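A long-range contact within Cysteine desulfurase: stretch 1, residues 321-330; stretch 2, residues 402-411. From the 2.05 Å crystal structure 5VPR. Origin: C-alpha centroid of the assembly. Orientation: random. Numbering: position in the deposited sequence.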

ATOM      1  N   ARG A 321       5.696  -2.724  22.700  1.00 68.40           N
ATOM      2  CA  ARG A 321       6.081  -2.729  24.108  1.00 71.20           C
ATOM      3  C   ARG A 321       5.296  -3.778  24.887  1.00 73.27           C
ATOM      4  O   ARG A 321       5.870  -4.589  25.626  1.00 63.91           O
ATOM      5  CB  ARG A 321       5.866  -1.339  24.708  1.00 73.66           C
ATOM      6  CG  ARG A 321       6.951  -0.892  25.644  1.00 89.23           C
ATOM      7  CD  ARG A 321       6.749   0.552  26.076  1.00 96.33           C
ATOM      8  NE  ARG A 321       5.648   0.698  27.022  1.00 96.75           N
ATOM      9  CZ  ARG A 321       4.582   1.465  26.822  1.00 87.90           C
ATOM     10  NH1 ARG A 321       4.470   2.171  25.704  1.00 90.89           N
ATOM     11  NH2 ARG A 321       3.631   1.530  27.750  1.00 82.25           N
ATOM     12  N   LYS A 322       3.972  -3.782  24.734  1.00 63.36           N
ATOM     13  CA  LYS A 322       3.173  -4.715  25.520  1.00 64.36           C
ATOM     14  C   LYS A 322       3.422  -6.156  25.085  1.00 62.27           C
ATOM     15  O   LYS A 322       3.423  -7.065  25.920  1.00 65.74           O
ATOM     16  CB  LYS A 322       1.694  -4.351  25.414  1.00 63.66           C
ATOM     17  CG  LYS A 322       1.330  -3.076  26.155  1.00 64.22           C
ATOM     18  CD  LYS A 322       1.745  -3.170  27.621  1.00 71.65           C
ATOM     19  CE  LYS A 322       0.944  -2.216  28.502  1.00 81.23           C
ATOM     20  NZ  LYS A 322       1.299  -2.323  29.957  1.00 88.32           N
ATOM     21  N   LEU A 323       3.656  -6.383  23.788  1.00 62.72           N
ATOM     22  CA  LEU A 323       3.858  -7.752  23.321  1.00 61.49           C
ATOM     23  C   LEU A 323       5.178  -8.313  23.825  1.00 71.61           C
ATOM     24  O   LEU A 323       5.259  -9.492  24.189  1.00 66.22           O
ATOM     25  CB  LEU A 323       3.803  -7.809  21.800  1.00 59.76           C
ATOM     26  CG  LEU A 323       2.425  -7.640  21.153  1.00 59.95           C
ATOM     27  CD1 LEU A 323       2.563  -7.658  19.645  1.00 59.67           C
ATOM     28  CD2 LEU A 323       1.453  -8.709  21.626  1.00 60.69           C
ATOM     29  N   LEU A 324       6.218  -7.482  23.863  1.00 72.99           N
ATOM     30  CA  LEU A 324       7.527  -7.928  24.312  1.00 75.27           C
ATOM     31  C   LEU A 324       7.565  -8.246  25.798  1.00 78.79           C
ATOM     32  O   LEU A 324       8.535  -8.859  26.255  1.00 82.32           O
ATOM     33  CB  LEU A 324       8.579  -6.873  23.964  1.00 76.09           C
ATOM     34  CG  LEU A 324       8.999  -6.954  22.498  1.00 75.23           C
ATOM     35  CD1 LEU A 324       9.865  -5.771  22.079  1.00 74.20           C
ATOM     36  CD2 LEU A 324       9.718  -8.269  22.241  1.00 69.75           C
ATOM     37  N   GLU A 325       6.542  -7.856  26.559  1.00 74.95           N
ATOM     38  CA  GLU A 325       6.453  -8.288  27.947  1.00 78.74           C
ATOM     39  C   GLU A 325       6.045  -9.749  28.066  1.00 77.19           C
ATOM     40  O   GLU A 325       6.329 -10.375  29.090  1.00 76.71           O
ATOM     41  CB  GLU A 325       5.478  -7.400  28.718  1.00 76.52           C
ATOM     42  CG  GLU A 325       5.879  -5.939  28.692  1.00 83.15           C
ATOM     43  CD  GLU A 325       5.010  -5.069  29.572  1.00 83.38           C
ATOM     44  OE1 GLU A 325       3.991  -5.567  30.090  1.00 80.50           O
ATOM     45  OE2 GLU A 325       5.354  -3.878  29.740  1.00 85.91           O
ATOM     46  N   ILE A 326       5.394 -10.311  27.050  1.00 78.42           N
ATOM     47  CA  ILE A 326       5.095 -11.737  27.057  1.00 77.31           C
ATOM     48  C   ILE A 326       6.399 -12.515  26.930  1.00 78.49           C
ATOM     49  O   ILE A 326       7.196 -12.278  26.013  1.00 73.33           O
ATOM     50  CB  ILE A 326       4.116 -12.083  25.925  1.00 70.85           C
ATOM     51  CG1 ILE A 326       2.810 -11.319  26.110  1.00 64.70           C
ATOM     52  CG2 ILE A 326       3.856 -13.579  25.875  1.00 67.96           C
ATOM     53  CD1 ILE A 326       1.901 -11.380  24.914  1.00 59.39           C
ATOM     54  N   GLU A 327       6.625 -13.442  27.862  1.00 84.49           N
ATOM     55  CA  GLU A 327       7.859 -14.220  27.872  1.00 87.01           C
ATOM     56  C   GLU A 327       7.963 -15.079  26.619  1.00 84.55           C
ATOM     57  O   GLU A 327       7.005 -15.752  26.231  1.00 92.40           O
ATOM     58  CB  GLU A 327       7.917 -15.105  29.121  1.00 88.57           C
ATOM     59  N   GLY A 328       9.135 -15.056  25.985  1.00 83.62           N
ATOM     60  CA  GLY A 328       9.387 -15.867  24.813  1.00 87.55           C
ATOM     61  C   GLY A 328       8.915 -15.292  23.492  1.00 86.86           C
ATOM     62  O   GLY A 328       9.241 -15.859  22.442  1.00 93.12           O
ATOM     63  N   LEU A 329       8.161 -14.197  23.495  1.00 77.27           N
ATOM     64  CA  LEU A 329       7.714 -13.583  22.250  1.00 72.23           C
ATOM     65  C   LEU A 329       8.859 -12.810  21.604  1.00 70.77           C
ATOM     66  O   LEU A 329       9.542 -12.031  22.272  1.00 78.67           O
ATOM     67  CB  LEU A 329       6.524 -12.656  22.515  1.00 67.38           C
ATOM     68  CG  LEU A 329       5.773 -12.025  21.341  1.00 63.80           C
ATOM     69  CD1 LEU A 329       4.306 -11.876  21.691  1.00 62.30           C
ATOM     70  CD2 LEU A 329       6.363 -10.668  20.959  1.00 66.72           C
ATOM     71  N   LYS A 330       9.065 -13.026  20.306  1.00 66.23           N
ATOM     72  CA  LYS A 330      10.052 -12.290  19.525  1.00 76.39           C
ATOM     73  C   LYS A 330       9.349 -11.415  18.495  1.00 75.38           C
ATOM     74  O   LYS A 330       8.354 -11.831  17.894  1.00 78.77           O
ATOM     75  CB  LYS A 330      11.021 -13.240  18.814  1.00 77.83           C
ATOM     76  N   LEU A 402      -5.608  -7.561  22.256  1.00 50.93           N
ATOM     77  CA  LEU A 402      -4.677  -8.405  21.513  1.00 46.99           C
ATOM     78  C   LEU A 402      -3.661  -9.050  22.444  1.00 49.07           C
ATOM     79  O   LEU A 402      -3.422 -10.261  22.386  1.00 52.92           O
ATOM     80  CB  LEU A 402      -3.959  -7.566  20.445  1.00 48.69           C
ATOM     81  CG  LEU A 402      -2.755  -8.231  19.792  1.00 47.67           C
ATOM     82  CD1 LEU A 402      -3.227  -9.388  18.937  1.00 49.53           C
ATOM     83  CD2 LEU A 402      -1.958  -7.246  18.956  1.00 44.15           C
ATOM     84  N   THR A 403      -3.043  -8.245  23.308  1.00 50.81           N
ATOM     85  CA  THR A 403      -1.993  -8.761  24.177  1.00 61.33           C
ATOM     86  C   THR A 403      -2.532  -9.808  25.149  1.00 61.47           C
ATOM     87  O   THR A 403      -1.911 -10.860  25.341  1.00 58.60           O
ATOM     88  CB  THR A 403      -1.325  -7.606  24.925  1.00 58.54           C
ATOM     89  OG1 THR A 403      -0.744  -6.702  23.969  1.00 59.69           O
ATOM     90  CG2 THR A 403      -0.235  -8.129  25.832  1.00 68.56           C
ATOM     91  N   GLU A 404      -3.685  -9.544  25.771  1.00 61.57           N
ATOM     92  CA  GLU A 404      -4.276 -10.556  26.644  1.00 60.42           C
ATOM     93  C   GLU A 404      -4.676 -11.792  25.856  1.00 59.17           C
ATOM     94  O   GLU A 404      -4.577 -12.915  26.368  1.00 56.98           O
ATOM     95  CB  GLU A 404      -5.488  -9.989  27.391  1.00 60.73           C
ATOM     96  CG  GLU A 404      -5.128  -8.871  28.353  1.00 77.45           C
ATOM     97  CD  GLU A 404      -4.036  -9.283  29.340  1.00 84.19           C
ATOM     98  OE1 GLU A 404      -4.307 -10.161  30.192  1.00 88.71           O
ATOM     99  OE2 GLU A 404      -2.908  -8.738  29.252  1.00 80.22           O
ATOM    100  N   GLY A 405      -5.114 -11.606  24.605  1.00 55.38           N
ATOM    101  CA  GLY A 405      -5.441 -12.747  23.765  1.00 55.24           C
ATOM    102  C   GLY A 405      -4.229 -13.603  23.450  1.00 57.28           C
ATOM    103  O   GLY A 405      -4.318 -14.834  23.413  1.00 52.62           O
ATOM    104  N   VAL A 406      -3.075 -12.965  23.226  1.00 51.86           N
ATOM    105  CA  VAL A 406      -1.872 -13.721  22.895  1.00 52.35           C
ATOM    106  C   VAL A 406      -1.391 -14.514  24.106  1.00 55.13           C
ATOM    107  O   VAL A 406      -1.013 -15.686  23.988  1.00 58.88           O
ATOM    108  CB  VAL A 406      -0.784 -12.776  22.345  1.00 51.69           C
ATOM    109  CG1 VAL A 406       0.568 -13.458  22.355  1.00 53.07           C
ATOM    110  CG2 VAL A 406      -1.142 -12.328  20.927  1.00 49.01           C
ATOM    111  N   LYS A 407      -1.397 -13.890  25.289  1.00 56.88           N
ATOM    112  CA  LYS A 407      -1.078 -14.617  26.516  1.00 66.88           C
ATOM    113  C   LYS A 407      -2.004 -15.813  26.709  1.00 67.15           C
ATOM    114  O   LYS A 407      -1.551 -16.908  27.064  1.00 61.91           O
ATOM    115  CB  LYS A 407      -1.170 -13.683  27.723  1.00 68.49           C
ATOM    116  CG  LYS A 407      -0.175 -12.540  27.690  1.00 69.75           C
ATOM    117  CD  LYS A 407      -0.323 -11.613  28.887  1.00 75.87           C
ATOM    118  CE  LYS A 407       0.569 -10.380  28.728  1.00 79.27           C
ATOM    119  NZ  LYS A 407       0.719  -9.635  30.010  1.00 84.23           N
ATOM    120  N   LYS A 408      -3.306 -15.624  26.474  1.00 59.02           N
ATOM    121  CA  LYS A 408      -4.249 -16.728  26.657  1.00 59.71           C
ATOM    122  C   LYS A 408      -3.972 -17.849  25.665  1.00 58.84           C
ATOM    123  O   LYS A 408      -4.019 -19.031  26.027  1.00 60.49           O
ATOM    124  CB  LYS A 408      -5.688 -16.218  26.525  1.00 58.67           C
ATOM    125  CG  LYS A 408      -6.755 -17.294  26.503  1.00 59.15           C
ATOM    126  CD  LYS A 408      -8.156 -16.686  26.516  1.00 61.56           C
ATOM    127  CE  LYS A 408      -9.229 -17.771  26.393  1.00 62.44           C
ATOM    128  NZ  LYS A 408     -10.634 -17.273  26.537  1.00 59.22           N
ATOM    129  N   ALA A 409      -3.645 -17.491  24.417  1.00 60.77           N
ATOM    130  CA  ALA A 409      -3.348 -18.489  23.395  1.00 56.39           C
ATOM    131  C   ALA A 409      -2.170 -19.368  23.797  1.00 60.43           C
ATOM    132  O   ALA A 409      -2.223 -20.597  23.675  1.00 64.92           O
ATOM    133  CB  ALA A 409      -3.063 -17.797  22.062  1.00 53.27           C
ATOM    134  N   GLN A 410      -1.095 -18.754  24.289  1.00 62.93           N
ATOM    135  CA  GLN A 410       0.110 -19.526  24.577  1.00 62.59           C
ATOM    136  C   GLN A 410      -0.121 -20.532  25.701  1.00 69.87           C
ATOM    137  O   GLN A 410       0.355 -21.673  25.623  1.00 77.87           O
ATOM    138  CB  GLN A 410       1.270 -18.572  24.879  1.00 65.56           C
ATOM    139  CG  GLN A 410       1.789 -18.549  26.300  1.00 73.97           C
ATOM    140  CD  GLN A 410       3.046 -17.708  26.418  1.00 78.28           C
ATOM    141  OE1 GLN A 410       3.934 -17.769  25.560  1.00 77.59           O
ATOM    142  NE2 GLN A 410       3.120 -16.904  27.472  1.00 77.16           N
ATOM    143  N   LYS A 411      -0.868 -20.157  26.742  1.00 68.74           N
ATOM    144  CA  LYS A 411      -1.154 -21.150  27.775  1.00 69.68           C
ATOM    145  C   LYS A 411      -2.206 -22.149  27.312  1.00 66.89           C
ATOM    146  O   LYS A 411      -2.159 -23.314  27.714  1.00 69.04           O
ATOM    147  CB  LYS A 411      -1.574 -20.484  29.088  1.00 74.52           C
ATOM    148  CG  LYS A 411      -2.397 -19.235  28.934  1.00 79.05           C
ATOM    149  CD  LYS A 411      -2.191 -18.309  30.125  1.00 75.57           C
ATOM    150  CE  LYS A 411      -3.260 -18.517  31.166  1.00 80.51           C
ATOM    151  NZ  LYS A 411      -3.248 -17.408  32.152  1.00 87.64           N
TER

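What is most striking about this contact is how much of it rests on one side chain. No hydrogen bond crosses between the modelled atoms of the two stretches, and Ile-326 alone touches four residues of the helix 402-411: Thr-403, Val-406, Lys-407 and Gln-410. These four recur at spacings of three, one and three residues, the pattern expected of a single helical face, and the isoleucine lies against it.

Its shape suits the task. The CA-to-CB bond points toward the helix, and with chi1 near -60° (m) and chi2 near 180° (t) the longer branch extends so that CD1 lies 3.6 Å from CG1 of Val-406 and 4.0 Å from CG2 of Thr-403. The other branch has its own neighbor, CG2 of Ile-326 standing 3.8 Å from NE2 of Gln-410. Lys-407 shows how a lysine can serve an apolar surface: its extended aliphatic chain brings CE to 3.6 Å from CG1 of Ile-326, while its NZ forms a long salt bridge, 3.8 Å, with OE2 of Glu-404 in its own helix.

Val-406 suits its buried position because it is compact and apolar. Its CG1 meets Ile-326 and also approaches CD1 of Leu-329 at 4.1 Å, so one methyl group lies against side chains from both ends of a type II beta turn. Gly-328 has phi/psi of 84/-9, where a CB would be jammed against the carbonyl O of Glu-327; the backbone itself therefore calls for glycine.

Closer to the start of both stretches, OG1 of Thr-403 lies 3.7 Å from CB of Lys-322 and 3.8 Å from CD2 of Leu-323. The hydroxyl is hydrogen-bonded elsewhere in the structure. Threonine can bring both a methyl group and a satisfied hydroxyl to a packed surface; its CG2 is also 4.3 Å from CB of Lys-322, and the closest approach of Ile-326 is CD1 to the backbone O of Thr-403, 3.9 Å. Leu-323 starts sideways, but its end comes nearer the helix, in a buried position that a branched, apolar side chain fills well; Lys-322 starts toward it, and its end leads away, which lets the aliphatic base pack while the amine leaves the contact.

At the far end, the carbonyl O of Glu-327 lies 3.7 Å from OE1 of Gln-410. Both are acceptors, so no hydrogen bond joins them; the long polar glutamine suits this partly exposed edge.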